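Local structure of methyltransferase (Streptococcus mutans, 2B78) at residues K308-L313 with I327-N332; S339-Q344 with Y377-T382; Q344-F349 with H354-L359. The protein is a putative S-adenosylmethionine-dependent methyltransferase of otherwise unknown function that may act on RNA. All coordinates share one frame; numbering follows the deposited sequence.

Interaction 1 of 3, residues K308-L313 with I327-N332; sequences KDYHKL and IIASTN
Y310 reaches from helix 306-319 down to strand 325-331 and makes every contact between the two segments, meeting A329, S330 and T331 with its outer ring atoms and hydroxyl. The helix axis stays 10.8 Å from that of the strand and runs nearly antiparallel to it, so the gap is spanned by one long side chain. With CG anti to the backbone nitrogen (chi1 -153°), the ring extends from the helix toward the sheet.

Packing is tight at the phenol end. Y310 OH donates to S330 O over 3.0 Å, and this carbonyl lies at the ring edge near its plane. The approach to the acceptor is less regular: the C=O...OH angle is 122° and the hydroxyl stands 37° above the carbonyl plane. Beside the bond, the A329 methyl CB sits 3.5 Å from Y310 OH and 4.1 Å from Y310 CE2, coming in obliquely to the ring. Toward T331 the fit slackens, with Y310 CE1 4.4 Å from T331 CB. L313 CD1 lies over one ring face, near the rim, and F341 meets the ring edge-to-face.

The outer side of the helix contrasts with this: K308 is exposed, and D309, H311 and K312 are partly so, all more than 10 Å from the strand.

S330 turns its own hydroxyl elsewhere, to D292 OD1. The buried phenol directs its O-H mainly at S330 O, and I291 O on the neighbouring strand is at most a weak second acceptor of the same proton, which implies that the sheet backbone satisfies this polar end.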
loop_
_atom_site.group_PDB
_atom_site.type_symbol
_atom_site.label_atom_id
_atom_site.label_comp_id
_atom_site.label_asym_id
_atom_site.label_seq_id
_atom_site.Cartn_x
_atom_site.Cartn_y
_atom_site.Cartn_z
ATOM N N LYS A 308 2.853 -7.743 16.966
ATOM C CA LYS A 308 3.540 -8.308 18.123
ATOM C C LYS A 308 5.013 -7.963 18.342
ATOM O O LYS A 308 5.430 -7.748 19.480
ATOM C CB LYS A 308 3.405 -9.837 18.109
ATOM C CG LYS A 308 2.086 -10.379 18.645
ATOM C CD LYS A 308 0.871 -9.832 17.907
ATOM C CE LYS A 308 -0.417 -10.395 18.494
ATOM N NZ LYS A 308 -1.639 -9.839 17.846
ATOM N N ASP A 309 5.800 -7.907 17.270
ATOM C CA ASP A 309 7.232 -7.654 17.417
ATOM C C ASP A 309 7.788 -6.316 16.943
ATOM O O ASP A 309 9.004 -6.103 16.984
ATOM C CB ASP A 309 8.026 -8.768 16.726
ATOM C CG ASP A 309 7.588 -10.153 17.146
ATOM O OD1 ASP A 309 7.211 -10.328 18.321
ATOM O OD2 ASP A 309 7.638 -11.073 16.296
ATOM N N TYR A 310 6.936 -5.404 16.498
ATOM C CA TYR A 310 7.463 -4.129 16.026
ATOM C C TYR A 310 8.326 -3.432 17.088
ATOM O O TYR A 310 9.340 -2.806 16.756
ATOM C CB TYR A 310 6.325 -3.204 15.578
ATOM C CG TYR A 310 6.758 -2.205 14.520
ATOM C CD1 TYR A 310 6.519 -2.443 13.163
ATOM C CD2 TYR A 310 7.458 -1.056 14.872
ATOM C CE1 TYR A 310 6.973 -1.546 12.182
ATOM C CE2 TYR A 310 7.916 -0.162 13.907
ATOM C CZ TYR A 310 7.671 -0.413 12.568
ATOM O OH TYR A 310 8.127 0.476 11.624
ATOM N N HIS A 311 7.954 -3.556 18.361
ATOM C CA HIS A 311 8.715 -2.897 19.428
ATOM C C HIS A 311 10.181 -3.311 19.432
ATOM O O HIS A 311 11.046 -2.565 19.899
ATOM C CB HIS A 311 8.098 -3.176 20.812
ATOM C CG HIS A 311 8.228 -4.602 21.269
ATOM N ND1 HIS A 311 7.463 -5.627 20.753
ATOM C CD2 HIS A 311 9.059 -5.174 22.174
ATOM C CE1 HIS A 311 7.819 -6.769 21.316
ATOM N NE2 HIS A 311 8.786 -6.522 22.182
ATOM N N LYS A 312 10.468 -4.495 18.906
ATOM C CA LYS A 312 11.844 -4.978 18.871
ATOM C C LYS A 312 12.669 -4.225 17.834
ATOM O O LYS A 312 13.868 -3.997 18.029
ATOM C CB LYS A 312 11.861 -6.470 18.553
ATOM C CG LYS A 312 11.256 -7.332 19.647
ATOM C CD LYS A 312 11.250 -8.796 19.230
ATOM C CE LYS A 312 12.662 -9.303 19.011
ATOM N NZ LYS A 312 12.671 -10.769 18.757
ATOM N N LEU A 313 12.034 -3.842 16.727
ATOM C CA LEU A 313 12.738 -3.111 15.677
ATOM C C LEU A 313 13.111 -1.727 16.201
ATOM O O LEU A 313 14.210 -1.232 15.959
ATOM C CB LEU A 313 11.853 -2.970 14.436
ATOM C CG LEU A 313 11.350 -4.289 13.855
ATOM C CD1 LEU A 313 10.442 -4.000 12.658
ATOM C CD2 LEU A 313 12.529 -5.168 13.448
ATOM N N ILE A 327 13.876 8.389 13.500
ATOM C CA ILE A 327 13.379 7.079 13.134
ATOM C C ILE A 327 12.121 7.323 12.319
ATOM O O ILE A 327 11.265 8.127 12.701
ATOM C CB ILE A 327 13.001 6.226 14.362
ATOM C CG1 ILE A 327 14.252 5.870 15.166
ATOM C CG2 ILE A 327 12.305 4.947 13.916
ATOM C CD1 ILE A 327 13.997 4.844 16.252
ATOM N N ILE A 328 12.024 6.656 11.178
ATOM C CA ILE A 328 10.843 6.763 10.335
ATOM C C ILE A 328 10.255 5.360 10.425
ATOM O O ILE A 328 10.759 4.425 9.808
ATOM C CB ILE A 328 11.224 7.109 8.888
ATOM C CG1 ILE A 328 11.832 8.510 8.857
ATOM C CG2 ILE A 328 9.991 7.057 7.975
ATOM C CD1 ILE A 328 12.294 8.963 7.489
ATOM N N ALA A 329 9.227 5.213 11.258
ATOM C CA ALA A 329 8.570 3.923 11.469
ATOM C C ALA A 329 7.347 3.801 10.585
ATOM O O ALA A 329 6.335 4.495 10.786
ATOM C CB ALA A 329 8.163 3.767 12.944
ATOM N N SER A 330 7.439 2.894 9.620
ATOM C CA SER A 330 6.376 2.664 8.663
ATOM C C SER A 330 5.788 1.257 8.729
ATOM O O SER A 330 6.448 0.301 9.144
ATOM C CB SER A 330 6.909 2.936 7.251
ATOM O OG SER A 330 6.080 2.363 6.265
ATOM N N THR A 331 4.526 1.141 8.339
ATOM C CA THR A 331 3.850 -0.153 8.314
ATOM C C THR A 331 2.626 -0.032 7.427
ATOM O O THR A 331 1.981 1.021 7.394
ATOM C CB THR A 331 3.396 -0.617 9.726
ATOM O OG1 THR A 331 2.757 -1.899 9.621
ATOM C CG2 THR A 331 2.405 0.369 10.334
ATOM N N ASN A 332 2.325 -1.101 6.693
ATOM C CA ASN A 332 1.159 -1.135 5.810
ATOM C C ASN A 332 0.154 -2.139 6.361
ATOM O O ASN A 332 -0.788 -2.526 5.663
ATOM C CB ASN A 332 1.548 -1.566 4.388
ATOM C CG ASN A 332 2.159 -0.444 3.571
ATOM O OD1 ASN A 332 1.564 0.625 3.414
ATOM N ND2 ASN A 332 3.346 -0.687 3.028
#

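Interaction 2 of 3, residues S339-Q344 with Y377-T382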
loop_
_atom_site.group_PDB
_atom_site.type_symbol
_atom_site.label_atom_id
_atom_site.label_comp_id
_atom_site.label_asym_id
_atom_site.label_seq_id
_atom_site.Cartn_x
_atom_site.Cartn_y
_atom_site.Cartn_z
ATOM N N SER A 339 -3.236 3.854 16.866
ATOM C CA SER A 339 -2.914 3.805 18.289
ATOM C C SER A 339 -2.173 2.522 18.665
ATOM O O SER A 339 -1.257 2.554 19.488
ATOM C CB SER A 339 -4.184 3.966 19.143
ATOM O OG SER A 339 -5.146 2.969 18.857
ATOM N N GLN A 340 -2.568 1.399 18.075
ATOM C CA GLN A 340 -1.899 0.122 18.343
ATOM C C GLN A 340 -0.449 0.197 17.892
ATOM O O GLN A 340 0.453 -0.345 18.543
ATOM C CB GLN A 340 -2.561 -1.009 17.576
ATOM C CG GLN A 340 -3.726 -1.666 18.275
ATOM C CD GLN A 340 -4.277 -2.815 17.460
ATOM O OE1 GLN A 340 -4.748 -2.624 16.331
ATOM N NE2 GLN A 340 -4.216 -4.023 18.018
ATOM N N PHE A 341 -0.238 0.857 16.757
ATOM C CA PHE A 341 1.092 1.014 16.187
ATOM C C PHE A 341 1.917 1.900 17.099
ATOM O O PHE A 341 3.049 1.565 17.456
ATOM C CB PHE A 341 0.990 1.630 14.784
ATOM C CG PHE A 341 2.306 1.700 14.043
ATOM C CD1 PHE A 341 3.219 0.656 14.116
ATOM C CD2 PHE A 341 2.617 2.810 13.259
ATOM C CE1 PHE A 341 4.428 0.715 13.422
ATOM C CE2 PHE A 341 3.821 2.880 12.558
ATOM C CZ PHE A 341 4.732 1.826 12.641
ATOM N N LYS A 342 1.340 3.032 17.489
ATOM C CA LYS A 342 2.041 3.957 18.366
ATOM C C LYS A 342 2.443 3.248 19.660
ATOM O O LYS A 342 3.505 3.525 20.214
ATOM C CB LYS A 342 1.146 5.154 18.668
ATOM C CG LYS A 342 1.877 6.363 19.219
ATOM C CD LYS A 342 0.962 7.575 19.172
ATOM C CE LYS A 342 1.686 8.843 19.571
ATOM N NZ LYS A 342 0.795 10.022 19.409
ATOM N N LYS A 343 1.599 2.329 20.130
ATOM C CA LYS A 343 1.871 1.581 21.361
ATOM C C LYS A 343 3.066 0.643 21.229
ATOM O O LYS A 343 3.792 0.403 22.203
ATOM C CB LYS A 343 0.638 0.783 21.795
ATOM C CG LYS A 343 -0.444 1.630 22.481
ATOM C CD LYS A 343 -1.529 0.742 23.097
ATOM C CE LYS A 343 -2.574 1.559 23.857
ATOM N NZ LYS A 343 -3.366 2.464 22.974
ATOM N N GLN A 344 3.270 0.114 20.027
ATOM C CA GLN A 344 4.391 -0.780 19.755
ATOM C C GLN A 344 5.673 0.034 19.745
ATOM O O GLN A 344 6.723 -0.424 20.204
ATOM C CB GLN A 344 4.197 -1.459 18.400
ATOM C CG GLN A 344 3.367 -2.718 18.475
ATOM C CD GLN A 344 4.078 -3.797 19.266
ATOM O OE1 GLN A 344 5.133 -4.281 18.857
ATOM N NE2 GLN A 344 3.512 -4.170 20.409
ATOM N N TYR A 377 -4.734 2.131 5.769
ATOM C CA TYR A 377 -3.749 1.195 6.293
ATOM C C TYR A 377 -2.301 1.644 6.469
ATOM O O TYR A 377 -1.586 1.100 7.312
ATOM C CB TYR A 377 -3.780 -0.085 5.455
ATOM C CG TYR A 377 -3.409 0.102 3.998
ATOM C CD1 TYR A 377 -2.076 0.170 3.606
ATOM C CD2 TYR A 377 -4.393 0.188 3.006
ATOM C CE1 TYR A 377 -1.725 0.313 2.275
ATOM C CE2 TYR A 377 -4.045 0.335 1.657
ATOM C CZ TYR A 377 -2.710 0.393 1.306
ATOM O OH TYR A 377 -2.342 0.518 -0.018
ATOM N N LEU A 378 -1.858 2.618 5.686
ATOM C CA LEU A 378 -0.484 3.074 5.809
ATOM C C LEU A 378 -0.345 3.986 7.019
ATOM O O LEU A 378 -1.171 4.867 7.245
ATOM C CB LEU A 378 -0.056 3.818 4.539
ATOM C CG LEU A 378 1.359 4.395 4.459
ATOM C CD1 LEU A 378 2.391 3.273 4.547
ATOM C CD2 LEU A 378 1.523 5.133 3.148
ATOM N N LYS A 379 0.696 3.750 7.808
ATOM C CA LYS A 379 0.969 4.563 8.986
ATOM C C LYS A 379 2.470 4.779 9.031
ATOM O O LYS A 379 3.236 3.818 9.106
ATOM C CB LYS A 379 0.507 3.842 10.252
ATOM C CG LYS A 379 -1.000 3.705 10.365
ATOM C CD LYS A 379 -1.394 2.707 11.424
ATOM C CE LYS A 379 -1.401 1.298 10.861
ATOM N NZ LYS A 379 -2.492 1.140 9.859
ATOM N N VAL A 380 2.899 6.034 8.955
ATOM C CA VAL A 380 4.325 6.328 8.995
ATOM C C VAL A 380 4.570 7.419 10.016
ATOM O O VAL A 380 4.065 8.540 9.879
ATOM C CB VAL A 380 4.855 6.783 7.615
ATOM C CG1 VAL A 380 6.372 6.928 7.659
ATOM C CG2 VAL A 380 4.455 5.764 6.547
ATOM N N PHE A 381 5.335 7.074 11.048
ATOM C CA PHE A 381 5.664 8.006 12.116
ATOM C C PHE A 381 7.102 8.474 12.008
ATOM O O PHE A 381 8.016 7.659 11.869
ATOM C CB PHE A 381 5.483 7.335 13.479
ATOM C CG PHE A 381 4.074 7.361 13.993
ATOM C CD1 PHE A 381 3.460 8.569 14.308
ATOM C CD2 PHE A 381 3.376 6.176 14.199
ATOM C CE1 PHE A 381 2.165 8.598 14.830
ATOM C CE2 PHE A 381 2.079 6.187 14.721
ATOM C CZ PHE A 381 1.472 7.408 15.039
ATOM N N THR A 382 7.303 9.786 12.057
ATOM C CA THR A 382 8.643 10.354 12.015
ATOM C C THR A 382 8.885 10.793 13.455
ATOM O O THR A 382 8.164 11.646 13.976
ATOM C CB THR A 382 8.718 11.565 11.058
ATOM O OG1 THR A 382 8.473 11.127 9.713
ATOM C CG2 THR A 382 10.100 12.208 11.121
#
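F341, F381 and K379 account for most of the 232 Å² buried here, with F341 giving up the most, 84 Å². Its side chain projects from helix 338-349, and the CD2-CE2 side of its ring meets both residues that strand 379-384 directs at the helix.

On one of these, F381, the contact is made by a ring edge. F341 CD2 is 3.6 Å from F381 CD2 and lies near the plane of the F381 ring, whereas F381 CD2 approaches the F341 ring obliquely. The planes are inclined by only 30°, yet the centroids are 5.8 Å apart: the rings have slid past one another and barely overlap, so this is not a face-to-face stack.

K379 meets F341 through the start of its chain. K379 CB packs 3.8 Å from F341 CD2, and the carbonyl oxygen K379 O lies 3.6 Å from F341 CE2. Bends at chi3 and chi4 then carry the amine away from the helix segment to Y377 O, to which K379 NZ donates at 2.7 Å, from 48° above that carbonyl plane. The lysine thus offers methylene to the aromatic pair and returns its charge to main-chain oxygen.

At the more open margin the extended K342 chain crosses F381 at about a right angle, K342 CD lying 4.2 Å from F381 CZ.

F341 also touches A329 and T331 on the adjacent strand. Helix axis and strand axis approach to 9.9 Å at 41°, the layered helix-on-sheet packing of the Rossmann-like methyltransferase fold, here over its antiparallel C-terminal strands.

Interaction 3 of 3, residues Q344-F349 with H354-L359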
loop_
_atom_site.group_PDB
_atom_site.type_symbol
_atom_site.label_atom_id
_atom_site.label_comp_id
_atom_site.label_asym_id
_atom_site.label_seq_id
_atom_site.Cartn_x
_atom_site.Cartn_y
_atom_site.Cartn_z
ATOM N N GLN A 344 3.270 0.114 20.027
ATOM C CA GLN A 344 4.391 -0.780 19.755
ATOM C C GLN A 344 5.673 0.034 19.745
ATOM O O GLN A 344 6.723 -0.424 20.204
ATOM C CB GLN A 344 4.197 -1.459 18.400
ATOM C CG GLN A 344 3.367 -2.718 18.475
ATOM C CD GLN A 344 4.078 -3.797 19.266
ATOM O OE1 GLN A 344 5.133 -4.281 18.857
ATOM N NE2 GLN A 344 3.512 -4.170 20.409
ATOM N N ILE A 345 5.585 1.248 19.219
ATOM C CA ILE A 345 6.738 2.130 19.165
ATOM C C ILE A 345 7.107 2.551 20.591
ATOM O O ILE A 345 8.278 2.479 20.986
ATOM C CB ILE A 345 6.435 3.372 18.291
ATOM C CG1 ILE A 345 6.186 2.927 16.844
ATOM C CG2 ILE A 345 7.595 4.346 18.351
ATOM C CD1 ILE A 345 5.798 4.049 15.901
ATOM N N GLU A 346 6.108 2.969 21.366
ATOM C CA GLU A 346 6.350 3.376 22.748
ATOM C C GLU A 346 7.001 2.247 23.534
ATOM O O GLU A 346 7.891 2.486 24.352
ATOM C CB GLU A 346 5.042 3.787 23.430
ATOM C CG GLU A 346 4.474 5.083 22.896
ATOM C CD GLU A 346 5.453 6.234 23.042
ATOM O OE1 GLU A 346 5.623 6.727 24.175
ATOM O OE2 GLU A 346 6.065 6.639 22.027
ATOM N N LYS A 347 6.562 1.020 23.272
ATOM C CA LYS A 347 7.095 -0.153 23.955
ATOM C C LYS A 347 8.588 -0.299 23.663
ATOM O O LYS A 347 9.373 -0.610 24.555
ATOM C CB LYS A 347 6.339 -1.413 23.507
ATOM C CG LYS A 347 6.642 -2.652 24.335
ATOM C CD LYS A 347 5.813 -3.848 23.889
ATOM C CE LYS A 347 6.239 -5.126 24.620
ATOM N NZ LYS A 347 5.399 -6.308 24.244
ATOM N N GLY A 348 8.977 -0.064 22.413
ATOM C CA GLY A 348 10.382 -0.165 22.051
ATOM C C GLY A 348 11.252 0.934 22.645
ATOM O O GLY A 348 12.423 0.706 22.963
ATOM N N PHE A 349 10.695 2.136 22.782
ATOM C CA PHE A 349 11.436 3.264 23.337
ATOM C C PHE A 349 11.680 3.150 24.832
ATOM O O PHE A 349 12.648 3.712 25.347
ATOM C CB PHE A 349 10.697 4.579 23.074
ATOM C CG PHE A 349 11.143 5.287 21.835
ATOM C CD1 PHE A 349 12.280 6.079 21.846
ATOM C CD2 PHE A 349 10.433 5.151 20.649
ATOM C CE1 PHE A 349 12.706 6.726 20.699
ATOM C CE2 PHE A 349 10.854 5.797 19.490
ATOM C CZ PHE A 349 11.992 6.584 19.517
ATOM N N HIS A 354 11.683 10.945 23.565
ATOM C CA HIS A 354 11.490 11.098 22.124
ATOM C C HIS A 354 10.296 11.994 21.815
ATOM O O HIS A 354 9.429 12.206 22.662
ATOM C CB HIS A 354 11.281 9.733 21.462
ATOM C CG HIS A 354 10.127 8.959 22.017
ATOM N ND1 HIS A 354 10.161 8.352 23.253
ATOM C CD2 HIS A 354 8.902 8.694 21.502
ATOM C CE1 HIS A 354 9.010 7.745 23.475
ATOM N NE2 HIS A 354 8.228 7.937 22.429
ATOM N N THR A 355 10.252 12.508 20.589
ATOM C CA THR A 355 9.174 13.393 20.158
ATOM C C THR A 355 8.619 12.955 18.807
ATOM O O THR A 355 9.385 12.659 17.890
ATOM C CB THR A 355 9.688 14.834 19.996
ATOM O OG1 THR A 355 10.428 15.211 21.164
ATOM C CG2 THR A 355 8.525 15.796 19.798
ATOM N N TYR A 356 7.297 12.903 18.685
ATOM C CA TYR A 356 6.684 12.541 17.411
ATOM C C TYR A 356 6.593 13.802 16.561
ATOM O O TYR A 356 5.881 14.752 16.907
ATOM C CB TYR A 356 5.290 11.962 17.624
ATOM C CG TYR A 356 5.304 10.543 18.132
ATOM C CD1 TYR A 356 5.231 9.464 17.247
ATOM C CD2 TYR A 356 5.401 10.275 19.496
ATOM C CE1 TYR A 356 5.250 8.155 17.710
ATOM C CE2 TYR A 356 5.427 8.973 19.972
ATOM C CZ TYR A 356 5.352 7.918 19.076
ATOM O OH TYR A 356 5.396 6.631 19.549
ATOM N N LEU A 357 7.323 13.815 15.453
ATOM C CA LEU A 357 7.316 14.974 14.580
ATOM C C LEU A 357 6.174 14.937 13.580
ATOM O O LEU A 357 5.652 15.984 13.186
ATOM C CB LEU A 357 8.642 15.077 13.821
ATOM C CG LEU A 357 9.936 15.268 14.614
ATOM C CD1 LEU A 357 11.105 15.403 13.648
ATOM C CD2 LEU A 357 9.833 16.509 15.491
ATOM N N ASP A 358 5.774 13.739 13.177
ATOM C CA ASP A 358 4.722 13.638 12.179
ATOM C C ASP A 358 4.149 12.239 11.974
ATOM O O ASP A 358 4.743 11.252 12.378
ATOM C CB ASP A 358 5.286 14.139 10.853
ATOM C CG ASP A 358 4.261 14.129 9.745
ATOM O OD1 ASP A 358 3.308 14.929 9.820
ATOM O OD2 ASP A 358 4.409 13.320 8.807
ATOM N N LEU A 359 2.970 12.181 11.361
ATOM C CA LEU A 359 2.301 10.926 11.017
ATOM C C LEU A 359 1.757 11.140 9.612
ATOM O O LEU A 359 1.021 12.093 9.363
ATOM C CB LEU A 359 1.136 10.603 11.966
ATOM C CG LEU A 359 0.147 9.515 11.505
ATOM C CD1 LEU A 359 0.866 8.183 11.283
ATOM C CD2 LEU A 359 -0.947 9.340 12.545
#
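F349 and H354 lay their rings face to face, with centroids 3.8 Å apart and planes tilted by only 16°. H354 CG stands over the centre of the phenylalanine, while seen from the imidazole F349 CG is displaced toward the rim. The H354 methylene joins the overlap: CB lies 3.9 Å from the F349 centroid, a CH-pi contact over the same ring. In the plane of F349, at its edge, is I345 CG2. At the edge of the imidazole sits the E346 carboxylate, and E346 OE2 also lies at the edge of the Y356 ring.

That one oxygen accepts two hydrogen bonds. H354 NE2 donates to E346 OE2 over 2.6 Å, at an N-H...O angle of 162°, on the syn side and close to the imidazole plane. Y356 OH donates to the same E346 OE2, also over 2.6 Å, but from the anti side. The carboxylate plane is turned 43° from each ring, and a bend at chi2 brings its end back toward the strand. On the other imidazole nitrogen, H354 ND1 is hydrogen-bonded to Q352 O. With both nitrogens engaged and one face stacked, the imidazole's rotation is well defined; since ND1 faces a carbonyl oxygen and NE2 a carboxylate, both nitrogens probably carry protons, consistent with a positively charged ring.

Y356 completes the contact on the isoleucine, its OH 3.4 Å from I345 CG2.

The segments flank the short turn from helix 338-349 into edge strand 355-360, whose bulge sets L357 and D358 together against T382. F349 continues onto I314 and L318 of helix 306-319, I345 rests on F381 and I383 of strand 379-384, and Y356 meets F381 edge-to-face.

All three contacts belong to one side of the seven-stranded methyltransferase sheet, where helices 306-319 and 338-349 cover strands 325-331, 379-384 and 355-360. Interactions 1 and 2 have centres about 8 Å apart and are joined by A329 O to F381 N, 2.8 Å, and H311 N to Q344 OE1, 3.0 Å, both probable hydrogen bonds. Interactions 2 and 3, also about 8 Å apart between centres, share Q344, and interaction 3 is nested in the loop that interaction 2 closes. Interaction 1 lies closest to the cofactor site, though without touching it: the Y310 side chain is about 10 Å from that of V272, which binds S-adenosyl-L-homocysteine, a ligand absent from this model.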